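Local coordinates for protein alcohol oxidase (Myceliophthora thermophila, PDB 6F74) that is a VAO-type flavoprotein that carries covalently bound FAD and probably oxidises organic substrates, passing the electrons to oxygen, at residues A[151-164]-A[575-589]. Numbering follows the deposited sequence.
Sequences RLVTSSTGHDLLGR and IFFCRTCVGAEDFIE. With FAD (flavin-adenine dinucleotide), chain I.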
ATOM      1  N   ARG A 151       3.875   9.575  21.944  1.00 18.70           N
ATOM      2  CA  ARG A 151       3.556   9.493  20.527  1.00 18.59           C
ATOM      3  C   ARG A 151       2.551   8.375  20.256  1.00 18.42           C
ATOM      4  O   ARG A 151       2.773   7.217  20.655  1.00 18.30           O
ATOM      5  CB  ARG A 151       4.822   9.264  19.677  1.00 18.53           C
ATOM      6  CG  ARG A 151       4.543   9.054  18.199  1.00 18.41           C
ATOM      7  CD  ARG A 151       5.758   8.801  17.369  1.00 18.40           C
ATOM      8  NE  ARG A 151       5.401   8.582  15.968  1.00 18.29           N
ATOM      9  CZ  ARG A 151       6.282   8.408  14.972  1.00 18.31           C
ATOM     10  NH1 ARG A 151       7.596   8.435  15.217  1.00 18.45           N
ATOM     11  NH2 ARG A 151       5.853   8.199  13.705  1.00 18.22           N
ATOM     12  N   LEU A 152       1.441   8.729  19.607  1.00 18.48           N
ATOM     13  CA  LEU A 152       0.414   7.745  19.279  1.00 18.40           C
ATOM     14  C   LEU A 152       0.654   7.227  17.875  1.00 18.24           C
ATOM     15  O   LEU A 152       0.695   8.005  16.929  1.00 18.29           O
ATOM     16  CB  LEU A 152      -1.002   8.323  19.391  1.00 18.64           C
ATOM     17  CG  LEU A 152      -2.152   7.337  19.136  1.00 18.67           C
ATOM     18  CD1 LEU A 152      -2.231   6.310  20.251  1.00 18.67           C
ATOM     19  CD2 LEU A 152      -3.467   8.071  19.030  1.00 19.01           C
ATOM     20  N   VAL A 153       0.783   5.909  17.756  1.00 18.08           N
ATOM     21  CA  VAL A 153       0.960   5.241  16.490  1.00 17.94           C
ATOM     22  C   VAL A 153      -0.283   4.394  16.199  1.00 17.98           C
ATOM     23  O   VAL A 153      -0.718   3.615  17.024  1.00 18.05           O
ATOM     24  CB  VAL A 153       2.263   4.392  16.489  1.00 17.81           C
ATOM     25  CG1 VAL A 153       2.471   3.739  15.137  1.00 17.70           C
ATOM     26  CG2 VAL A 153       3.482   5.270  16.833  1.00 17.87           C
ATOM     27  N   THR A 154      -0.840   4.546  15.009  1.00 18.00           N
ATOM     28  CA  THR A 154      -2.061   3.838  14.624  1.00 18.12           C
ATOM     29  C   THR A 154      -1.707   2.713  13.658  1.00 17.97           C
ATOM     30  O   THR A 154      -1.009   2.935  12.685  1.00 17.85           O
ATOM     31  CB  THR A 154      -3.091   4.815  14.004  1.00 18.35           C
ATOM     32  OG1 THR A 154      -3.426   5.829  14.972  1.00 18.54           O
ATOM     33  CG2 THR A 154      -4.392   4.081  13.544  1.00 18.55           C
ATOM     34  N   SER A 155      -2.180   1.504  13.956  1.00 18.04           N
ATOM     35  CA  SER A 155      -2.004   0.365  13.054  1.00 17.98           C
ATOM     36  C   SER A 155      -3.296  -0.423  12.960  1.00 18.24           C
ATOM     37  O   SER A 155      -3.846  -0.822  13.978  1.00 18.43           O
ATOM     38  CB  SER A 155      -0.871  -0.503  13.549  1.00 17.87           C
ATOM     39  OG  SER A 155      -0.601  -1.585  12.689  1.00 17.85           O
ATOM     40  N   SER A 156      -3.799  -0.605  11.738  1.00 18.29           N
ATOM     41  CA  SER A 156      -4.864  -1.601  11.495  1.00 18.57           C
ATOM     42  C   SER A 156      -4.293  -2.986  11.249  1.00 18.54           C
ATOM     43  O   SER A 156      -4.843  -3.954  11.763  1.00 18.80           O
ATOM     44  CB  SER A 156      -5.746  -1.201  10.328  1.00 18.73           C
ATOM     45  OG  SER A 156      -6.519  -0.051  10.682  1.00 18.93           O
ATOM     46  N   THR A 157      -3.202  -3.068  10.471  1.00 18.27           N
ATOM     47  CA  THR A 157      -2.595  -4.349  10.077  1.00 18.28           C
ATOM     48  C   THR A 157      -1.046  -4.449  10.069  1.00 18.05           C
ATOM     49  O   THR A 157      -0.509  -5.556  10.011  1.00 18.13           O
ATOM     50  CB  THR A 157      -3.050  -4.745   8.636  1.00 18.35           C
ATOM     51  OG1 THR A 157      -2.475  -3.835   7.685  1.00 18.11           O
ATOM     52  CG2 THR A 157      -4.603  -4.750   8.521  1.00 18.68           C
ATOM     53  N   GLY A 158      -0.333  -3.331  10.111  1.00 17.84           N
ATOM     54  CA  GLY A 158       1.110  -3.331   9.920  1.00 17.70           C
ATOM     55  C   GLY A 158       1.598  -3.644   8.512  1.00 17.65           C
ATOM     56  O   GLY A 158       2.769  -3.968   8.314  1.00 17.64           O
ATOM     57  N   HIS A 159       0.726  -3.475   7.523  1.00 17.67           N
ATOM     58  CA  HIS A 159       1.110  -3.684   6.130  1.00 17.64           C
ATOM     59  C   HIS A 159       2.003  -2.602   5.566  1.00 17.52           C
ATOM     60  O   HIS A 159       2.602  -2.834   4.543  1.00 17.52           O
ATOM     61  CB  HIS A 159      -0.132  -3.821   5.194  1.00 17.76           C
ATOM     62  CG  HIS A 159      -0.454  -5.241   4.862  1.00 17.93           C
ATOM     63  ND1 HIS A 159       0.245  -5.986   3.910  1.00 17.95           N
ATOM     64  CD2 HIS A 159      -1.276  -6.111   5.499  1.00 18.15           C
ATOM     65  CE1 HIS A 159      -0.285  -7.207   3.889  1.00 18.17           C
ATOM     66  NE2 HIS A 159      -1.180  -7.312   4.849  1.00 18.31           N
ATOM     67  N   ASP A 160       2.063  -1.417   6.181  1.00 17.47           N
ATOM     68  CA  ASP A 160       2.703  -0.291   5.541  1.00 17.45           C
ATOM     69  C   ASP A 160       4.142  -0.567   5.092  1.00 17.46           C
ATOM     70  O   ASP A 160       4.888  -1.297   5.771  1.00 17.48           O
ATOM     71  CB  ASP A 160       2.743   0.940   6.441  1.00 17.45           C
ATOM     72  CG  ASP A 160       2.735   2.218   5.664  1.00 17.53           C
ATOM     73  OD1 ASP A 160       1.697   2.489   5.045  1.00 17.61           O
ATOM     74  OD2 ASP A 160       3.755   2.935   5.656  1.00 17.58           O
ATOM     75  N   LEU A 161       4.489   0.036   3.960  1.00 17.51           N
ATOM     76  CA  LEU A 161       5.817  -0.076   3.350  1.00 17.60           C
ATOM     77  C   LEU A 161       6.764   1.062   3.741  1.00 17.71           C
ATOM     78  O   LEU A 161       7.972   0.931   3.561  1.00 17.85           O
ATOM     79  CB  LEU A 161       5.702  -0.071   1.813  1.00 17.66           C
ATOM     80  CG  LEU A 161       5.102  -1.269   1.059  1.00 17.64           C
ATOM     81  CD1 LEU A 161       3.591  -1.397   1.193  1.00 17.59           C
ATOM     82  CD2 LEU A 161       5.444  -1.119  -0.426  1.00 17.76           C
ATOM     83  N   LEU A 162       6.203   2.151   4.282  1.00 17.70           N
ATOM     84  CA  LEU A 162       6.911   3.399   4.551  1.00 17.86           C
ATOM     85  C   LEU A 162       7.119   3.767   6.041  1.00 17.86           C
ATOM     86  O   LEU A 162       7.525   4.899   6.365  1.00 18.02           O
ATOM     87  CB  LEU A 162       6.182   4.537   3.833  1.00 17.97           C
ATOM     88  CG  LEU A 162       6.470   4.816   2.355  1.00 18.14           C
ATOM     89  CD1 LEU A 162       6.119   3.631   1.482  1.00 18.01           C
ATOM     90  CD2 LEU A 162       5.638   6.025   1.944  1.00 18.31           C
ATOM     91  N   GLY A 163       6.852   2.838   6.954  1.00 17.72           N
ATOM     92  CA  GLY A 163       6.971   3.162   8.403  1.00 17.73           C
ATOM     93  C   GLY A 163       5.891   4.092   8.957  1.00 17.70           C
ATOM     94  O   GLY A 163       6.091   4.664  10.020  1.00 17.76           O
ATOM     95  N   ARG A 164       4.757   4.241   8.263  1.00 17.66           N
ATOM     96  CA  ARG A 164       3.681   5.172   8.686  1.00 17.73           C
ATOM     97  C   ARG A 164       2.801   4.624   9.807  1.00 17.65           C
ATOM     98  O   ARG A 164       2.036   5.367  10.412  1.00 17.75           O
ATOM     99  CB  ARG A 164       2.814   5.603   7.500  1.00 17.82           C
ATOM    100  CG  ARG A 164       3.601   6.321   6.407  1.00 17.97           C
ATOM    101  CD  ARG A 164       2.768   6.737   5.205  1.00 18.11           C
ATOM    102  NE  ARG A 164       2.075   5.572   4.688  1.00 17.97           N
ATOM    103  CZ  ARG A 164       1.056   5.584   3.837  1.00 18.07           C
ATOM    104  NH1 ARG A 164       0.597   6.709   3.305  1.00 18.34           N
ATOM    105  NH2 ARG A 164       0.506   4.427   3.504  1.00 17.97           N
ATOM    106  N   ILE A 575      -1.290  14.926  16.690  1.00 20.12           N
ATOM    107  CA  ILE A 575      -1.379  13.745  17.497  1.00 19.78           C
ATOM    108  C   ILE A 575      -1.217  12.499  16.638  1.00 19.40           C
ATOM    109  O   ILE A 575      -0.730  11.475  17.135  1.00 19.10           O
ATOM    110  CB  ILE A 575      -2.720  13.711  18.307  1.00 20.00           C
ATOM    111  CG1 ILE A 575      -2.862  14.956  19.198  1.00 20.41           C
ATOM    112  CG2 ILE A 575      -2.842  12.452  19.155  1.00 19.72           C
ATOM    113  CD1 ILE A 575      -1.667  15.259  20.087  1.00 20.32           C
ATOM    114  N   PHE A 576      -1.589  12.592  15.353  1.00 19.48           N
ATOM    115  CA  PHE A 576      -1.522  11.468  14.457  1.00 19.18           C
ATOM    116  C   PHE A 576      -0.374  11.528  13.471  1.00 19.05           C
ATOM    117  O   PHE A 576      -0.475  10.976  12.365  1.00 18.94           O
ATOM    118  CB  PHE A 576      -2.859  11.323  13.731  1.00 19.37           C
ATOM    119  CG  PHE A 576      -4.050  11.284  14.650  1.00 19.60           C
ATOM    120  CD1 PHE A 576      -4.097  10.377  15.687  1.00 19.41           C
ATOM    121  CD2 PHE A 576      -5.137  12.106  14.440  1.00 20.06           C
ATOM    122  CE1 PHE A 576      -5.208  10.314  16.530  1.00 19.68           C
ATOM    123  CE2 PHE A 576      -6.232  12.076  15.292  1.00 20.35           C
ATOM    124  CZ  PHE A 576      -6.275  11.160  16.332  1.00 20.15           C
ATOM    125  N   PHE A 577       0.731  12.152  13.883  1.00 19.10           N
ATOM    126  CA  PHE A 577       1.936  12.234  13.070  1.00 19.07           C
ATOM    127  C   PHE A 577       2.267  10.902  12.437  1.00 18.72           C
ATOM    128  O   PHE A 577       2.261   9.880  13.113  1.00 18.48           O
ATOM    129  CB  PHE A 577       3.162  12.681  13.866  1.00 19.14           C
ATOM    130  CG  PHE A 577       4.432  12.661  13.061  1.00 19.17           C
ATOM    131  CD1 PHE A 577       4.790  13.765  12.264  1.00 19.54           C
ATOM    132  CD2 PHE A 577       5.229  11.542  13.023  1.00 18.90           C
ATOM    133  CE1 PHE A 577       5.931  13.748  11.496  1.00 19.63           C
ATOM    134  CE2 PHE A 577       6.371  11.509  12.239  1.00 18.99           C
ATOM    135  CZ  PHE A 577       6.713  12.614  11.468  1.00 19.36           C
ATOM    136  N   CYS A 578       2.508  10.915  11.136  1.00 18.75           N
ATOM    137  CA  CYS A 578       3.188   9.811  10.495  1.00 18.49           C
ATOM    138  C   CYS A 578       4.149  10.323   9.437  1.00 18.67           C
ATOM    139  O   CYS A 578       3.993  11.427   8.885  1.00 18.98           O
ATOM    140  CB  CYS A 578       2.233   8.734   9.949  1.00 18.30           C
ATOM    141  SG  CYS A 578       0.725   9.356   9.176  1.00 18.54           S
ATOM    142  N   ARG A 579       5.180   9.515   9.232  1.00 18.52           N
ATOM    143  CA  ARG A 579       6.277   9.779   8.295  1.00 18.71           C
ATOM    144  C   ARG A 579       5.751   9.994   6.859  1.00 18.80           C
ATOM    145  O   ARG A 579       5.029   9.161   6.371  1.00 18.59           O
ATOM    146  CB  ARG A 579       7.195   8.542   8.333  1.00 18.52           C
ATOM    147  CG  ARG A 579       8.509   8.807   7.712  1.00 18.78           C
ATOM    148  CD  ARG A 579       9.446   7.618   7.777  1.00 18.69           C
ATOM    149  NE  ARG A 579      10.429   7.882   6.725  1.00 18.99           N
ATOM    150  CZ  ARG A 579      10.310   7.514   5.448  1.00 18.97           C
ATOM    151  NH1 ARG A 579       9.279   6.760   5.001  1.00 18.66           N
ATOM    152  NH2 ARG A 579      11.255   7.882   4.612  1.00 19.32           N
ATOM    153  N   THR A 580       6.121  11.107   6.222  1.00 19.18           N
ATOM    154  CA  THR A 580       5.638  11.505   4.885  1.00 19.37           C
ATOM    155  C   THR A 580       4.165  11.920   4.825  1.00 19.43           C
ATOM    156  O   THR A 580       3.717  12.378   3.768  1.00 19.68           O
ATOM    157  CB  THR A 580       5.829  10.439   3.750  1.00 19.18           C
ATOM    158  OG1 THR A 580       4.878   9.369   3.867  1.00 18.82           O
ATOM    159  CG2 THR A 580       7.248   9.902   3.684  1.00 19.18           C
ATOM    160  N   CYS A 581       3.410  11.770   5.912  1.00 19.28           N
ATOM    161  CA  CYS A 581       1.994  12.129   5.911  1.00 19.41           C
ATOM    162  C   CYS A 581       1.892  13.639   5.803  1.00 19.93           C
ATOM    163  O   CYS A 581       2.886  14.374   5.994  1.00 20.15           O
ATOM    164  CB  CYS A 581       1.261  11.585   7.155  1.00 19.19           C
ATOM    165  SG  CYS A 581       1.331   9.783   7.266  1.00 18.69           S
ATOM    166  N   VAL A 582       0.708  14.105   5.425  1.00 20.20           N
ATOM    167  CA  VAL A 582       0.516  15.534   5.207  1.00 20.78           C
ATOM    168  C   VAL A 582       0.849  16.265   6.519  1.00 20.91           C
ATOM    169  O   VAL A 582       0.363  15.867   7.609  1.00 20.69           O
ATOM    170  CB  VAL A 582      -0.925  15.819   4.750  1.00 21.10           C
ATOM    171  CG1 VAL A 582      -1.247  17.294   4.842  1.00 21.76           C
ATOM    172  CG2 VAL A 582      -1.118  15.306   3.319  1.00 21.09           C
ATOM    173  N   GLY A 583       1.685  17.301   6.407  1.00 21.32           N
ATOM    174  CA  GLY A 583       2.099  18.079   7.575  1.00 21.52           C
ATOM    175  C   GLY A 583       3.313  17.590   8.328  1.00 21.21           C
ATOM    176  O   GLY A 583       3.742  18.266   9.247  1.00 21.42           O
ATOM    177  N   ALA A 584       3.878  16.447   7.924  1.00 20.77           N
ATOM    178  CA  ALA A 584       4.978  15.816   8.652  1.00 20.49           C
ATOM    179  C   ALA A 584       6.257  16.635   8.656  1.00 20.91           C
ATOM    180  O   ALA A 584       7.085  16.482   9.546  1.00 20.85           O
ATOM    181  CB  ALA A 584       5.247  14.417   8.085  1.00 20.03           C
ATOM    182  N   GLU A 585       6.402  17.520   7.674  1.00 21.39           N
ATOM    183  CA  GLU A 585       7.537  18.434   7.598  1.00 21.93           C
ATOM    184  C   GLU A 585       7.623  19.453   8.731  1.00 22.30           C
ATOM    185  O   GLU A 585       8.655  20.130   8.872  1.00 22.76           O
ATOM    186  CB  GLU A 585       7.539  19.176   6.245  1.00 22.44           C
ATOM    187  CG  GLU A 585       6.399  20.178   6.027  1.00 22.84           C
ATOM    188  CD  GLU A 585       5.133  19.587   5.432  1.00 22.53           C
ATOM    189  OE1 GLU A 585       4.863  18.333   5.527  1.00 21.89           O
ATOM    190  OE2 GLU A 585       4.391  20.420   4.859  1.00 23.00           O
ATOM    191  N   ASP A 586       6.552  19.622   9.513  1.00 22.18           N
ATOM    192  CA  ASP A 586       6.613  20.478  10.683  1.00 22.49           C
ATOM    193  C   ASP A 586       7.236  19.803  11.889  1.00 22.13           C
ATOM    194  O   ASP A 586       7.428  20.464  12.935  1.00 22.39           O
ATOM    195  CB  ASP A 586       5.224  21.032  11.029  1.00 22.63           C
ATOM    196  CG  ASP A 586       4.781  22.086  10.056  1.00 23.25           C
ATOM    197  OD1 ASP A 586       5.650  22.625   9.326  1.00 23.67           O
ATOM    198  OD2 ASP A 586       3.566  22.345   9.973  1.00 23.36           O
ATOM    199  N   PHE A 587       7.559  18.515  11.759  1.00 21.59           N
ATOM    200  CA  PHE A 587       8.235  17.736  12.788  1.00 21.29           C
ATOM    201  C   PHE A 587       9.544  17.118  12.288  1.00 21.28           C
ATOM    202  O   PHE A 587       9.792  17.024  11.075  1.00 21.37           O
ATOM    203  CB  PHE A 587       7.321  16.627  13.262  1.00 20.70           C
ATOM    204  CG  PHE A 587       6.269  17.073  14.228  1.00 20.72           C
ATOM    205  CD1 PHE A 587       5.218  17.837  13.844  1.00 20.97           C
ATOM    206  CD2 PHE A 587       6.334  16.674  15.562  1.00 20.53           C
ATOM    207  CE1 PHE A 587       4.252  18.218  14.766  1.00 21.05           C
ATOM    208  CE2 PHE A 587       5.378  17.029  16.475  1.00 20.58           C
ATOM    209  CZ  PHE A 587       4.356  17.796  16.091  1.00 20.84           C
ATOM    210  N   ILE A 588      10.366  16.688  13.241  1.00 21.22           N
ATOM    211  CA  ILE A 588      11.554  15.891  12.981  1.00 21.20           C
ATOM    212  C   ILE A 588      11.380  14.547  13.670  1.00 20.66           C
ATOM    213  O   ILE A 588      11.266  14.487  14.898  1.00 20.58           O
ATOM    214  CB  ILE A 588      12.839  16.587  13.497  1.00 21.77           C
ATOM    215  CG1 ILE A 588      12.991  17.959  12.843  1.00 22.40           C
ATOM    216  CG2 ILE A 588      14.090  15.724  13.204  1.00 21.84           C
ATOM    217  CD1 ILE A 588      14.069  18.827  13.474  1.00 23.06           C
ATOM    218  N   GLU A 589      11.342  13.486  12.864  1.00 20.34           N
ATOM    219  CA  GLU A 589      11.302  12.121  13.344  1.00 19.93           C
ATOM    220  C   GLU A 589      12.728  11.575  13.408  1.00 20.15           C
ATOM    221  O   GLU A 589      13.595  11.899  12.575  1.00 20.50           O
ATOM    222  CB  GLU A 589      10.458  11.228  12.452  1.00 19.53           C
ATOM    223  CG  GLU A 589      10.116   9.919  13.114  1.00 19.14           C
ATOM    224  CD  GLU A 589       9.395   8.895  12.247  1.00 18.80           C
ATOM    225  OE1 GLU A 589       9.281   9.051  11.003  1.00 18.83           O
ATOM    226  OE2 GLU A 589       8.931   7.905  12.829  1.00 18.54           O
TER
HETATM  227  PA  FAD I 601      -1.198  -0.132   8.381  1.00 15.73           P
HETATM  228  O1A FAD I 601       0.313  -0.336   8.430  1.00 16.33           O
HETATM  229  O2A FAD I 601      -1.989  -0.747   9.493  1.00 14.61           O
HETATM  230  O5B FAD I 601      -1.455   1.424   8.319  1.00 13.82           O
HETATM  231  C5B FAD I 601      -1.013   2.151   7.206  1.00 13.38           C
HETATM  232  C4B FAD I 601      -1.109   3.634   7.517  1.00 12.87           C
HETATM  233  O4B FAD I 601      -2.484   3.927   7.698  1.00 12.82           O
HETATM  234  C3B FAD I 601      -0.428   4.097   8.780  1.00 12.31           C
HETATM  235  O3B FAD I 601      -0.064   5.469   8.588  1.00 12.69           O
HETATM  236  C2B FAD I 601      -1.514   4.067   9.827  1.00 12.77           C
HETATM  237  O2B FAD I 601      -1.397   5.055  10.857  1.00 12.30           O
HETATM  238  C1B FAD I 601      -2.736   4.399   9.014  1.00 12.89           C
HETATM  239  N9A FAD I 601      -3.998   3.804   9.466  1.00 13.21           N
HETATM  240  C8A FAD I 601      -4.336   2.508   9.418  1.00 14.09           C
HETATM  241  N7A FAD I 601      -5.588   2.321   9.881  1.00 14.08           N
HETATM  242  C5A FAD I 601      -6.053   3.520  10.218  1.00 13.77           C
HETATM  243  C6A FAD I 601      -7.324   4.000  10.761  1.00 13.93           C
HETATM  244  N6A FAD I 601      -8.285   3.078  11.001  1.00 14.13           N
HETATM  245  N1A FAD I 601      -7.443   5.333  10.997  1.00 13.83           N
HETATM  246  C2A FAD I 601      -6.427   6.194  10.730  1.00 14.21           C
HETATM  247  N3A FAD I 601      -5.233   5.816  10.204  1.00 13.99           N
HETATM  248  C4A FAD I 601      -5.013   4.503   9.935  1.00 13.66           C
HETATM  249  N1  FAD I 601      -1.956  -1.641  -2.001  1.00 11.40           N
HETATM  250  C2  FAD I 601      -2.664  -1.581  -3.151  1.00 11.65           C
HETATM  251  O2  FAD I 601      -3.062  -0.460  -3.558  1.00 12.31           O
HETATM  252  N3  FAD I 601      -2.978  -2.686  -3.857  1.00 11.81           N
HETATM  253  C4  FAD I 601      -2.581  -3.916  -3.489  1.00 12.03           C
HETATM  254  O4  FAD I 601      -2.857  -4.935  -4.155  1.00 13.38           O
HETATM  255  C4X FAD I 601      -1.785  -4.068  -2.252  1.00 11.93           C
HETATM  256  N5  FAD I 601      -1.351  -5.274  -1.836  1.00 11.39           N
HETATM  257  C5X FAD I 601      -0.631  -5.383  -0.692  1.00 10.96           C
HETATM  258  C6  FAD I 601      -0.207  -6.641  -0.267  1.00  9.80           C
HETATM  259  C7  FAD I 601       0.514  -6.808   0.902  1.00  8.66           C
HETATM  260  C7M FAD I 601       0.914  -8.232   1.200  1.00  8.75           C
HETATM  261  C8  FAD I 601       0.835  -5.619   1.742  1.00  7.38           C
HETATM  262  C8M FAD I 601       1.582  -5.718   3.065  1.00  4.60           C
HETATM  263  C9  FAD I 601       0.435  -4.358   1.309  1.00  9.18           C
HETATM  264  C9A FAD I 601      -0.299  -4.176   0.124  1.00 10.70           C
HETATM  265  N10 FAD I 601      -0.753  -2.908  -0.331  1.00 12.01           N
HETATM  266  C10 FAD I 601      -1.491  -2.827  -1.519  1.00 11.68           C
HETATM  267  C1' FAD I 601      -0.406  -1.639   0.351  1.00 13.09           C
HETATM  268  C2' FAD I 601      -1.383  -1.003   1.283  1.00 14.05           C
HETATM  269  O2' FAD I 601      -2.308  -0.265   0.487  1.00 13.99           O
HETATM  270  C3' FAD I 601      -0.645  -0.021   2.198  1.00 15.12           C
HETATM  271  O3' FAD I 601       0.490  -0.638   2.832  1.00 16.26           O
HETATM  272  C4' FAD I 601      -1.568   0.574   3.253  1.00 15.51           C
HETATM  273  O4' FAD I 601      -0.833   1.491   4.070  1.00 16.74           O
HETATM  274  C5' FAD I 601      -2.202  -0.512   4.109  1.00 15.36           C
HETATM  275  O5' FAD I 601      -3.066   0.061   5.075  1.00 15.25           O
HETATM  276  P   FAD I 601      -3.207  -0.798   6.397  1.00 15.53           P
HETATM  277  O1P FAD I 601      -3.493  -2.232   6.046  1.00 15.56           O
HETATM  278  O2P FAD I 601      -4.142  -0.047   7.284  1.00 17.65           O
HETATM  279  O3P FAD I 601      -1.687  -0.708   6.945  1.00 15.91           O
HETATM  280  O   HOH W   1       2.514   9.704  15.894  1.00 14.04           O
HETATM  281  O   HOH W   2       3.135   7.083  13.126  1.00 27.90           O
HETATM  282  O   HOH W   3       0.861  11.421  19.299  1.00 19.90           O
HETATM  283  O   HOH W   4       5.654   7.192  11.053  1.00 12.20           O
HETATM  284  O   HOH W   5       1.970   9.377   3.342  1.00 20.34           O
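With chi1 at 175° and every later bond extended, Arg151 reaches across to Glu589, whose own chain runs straight out beyond CG, and to Phe577. The guanidinium approaches the carboxylate end-on and gives both terminal nitrogens to one oxygen: Arg151 NH1 lies 2.8 Å from Glu589 OE2 in a fairly straight bond (161°), and NH2 makes a longer, more bent one to the same atom. OE2 lies in the guanidinium plane, yet both N-H groups meet it from one face of the carboxylate. Phe577 CD2 covers a face of the guanidinium, 3.5 Å from Arg151 NH2; because the two planes are 76° apart, the ring presents its edge and no parallel stack forms. Water 1 accepts from Arg151 NE and donates to the carbonyls of Leu152 and Phe577, tying the two backbones together. Leu152 lies alongside Phe576, its CD2 3.8 Å from CE1 at the ring edge, on the side of strand 152-155 covered by helix 135-147.

Beyond this strand comes the FAD-binding loop of the VAO/PCMH fold: Thr157 and Gly158 turn their backbone N-H groups to FAD O2A, with a weaker bond from Ser156 N, and His159 ND1 is covalently bonded to FAD C8M (1.6 Å). Asp160 holds Arg164 side-on, Arg164 NH2 standing 2.7 Å from Asp160 OD1 on its syn lone pair, while OD2 takes the backbone N-H of Leu162 in an Asx turn. Arg164 O accepts from FAD O3B and lies 3.4 Å from Cys578 CB, beside the Cys578-Cys581 disulfide that spans a type II turn. From the turn, Arg579 NH1 donates across to Leu162 O (2.9 Å), and water 5 links Arg164 NH1 to Thr580 OG1.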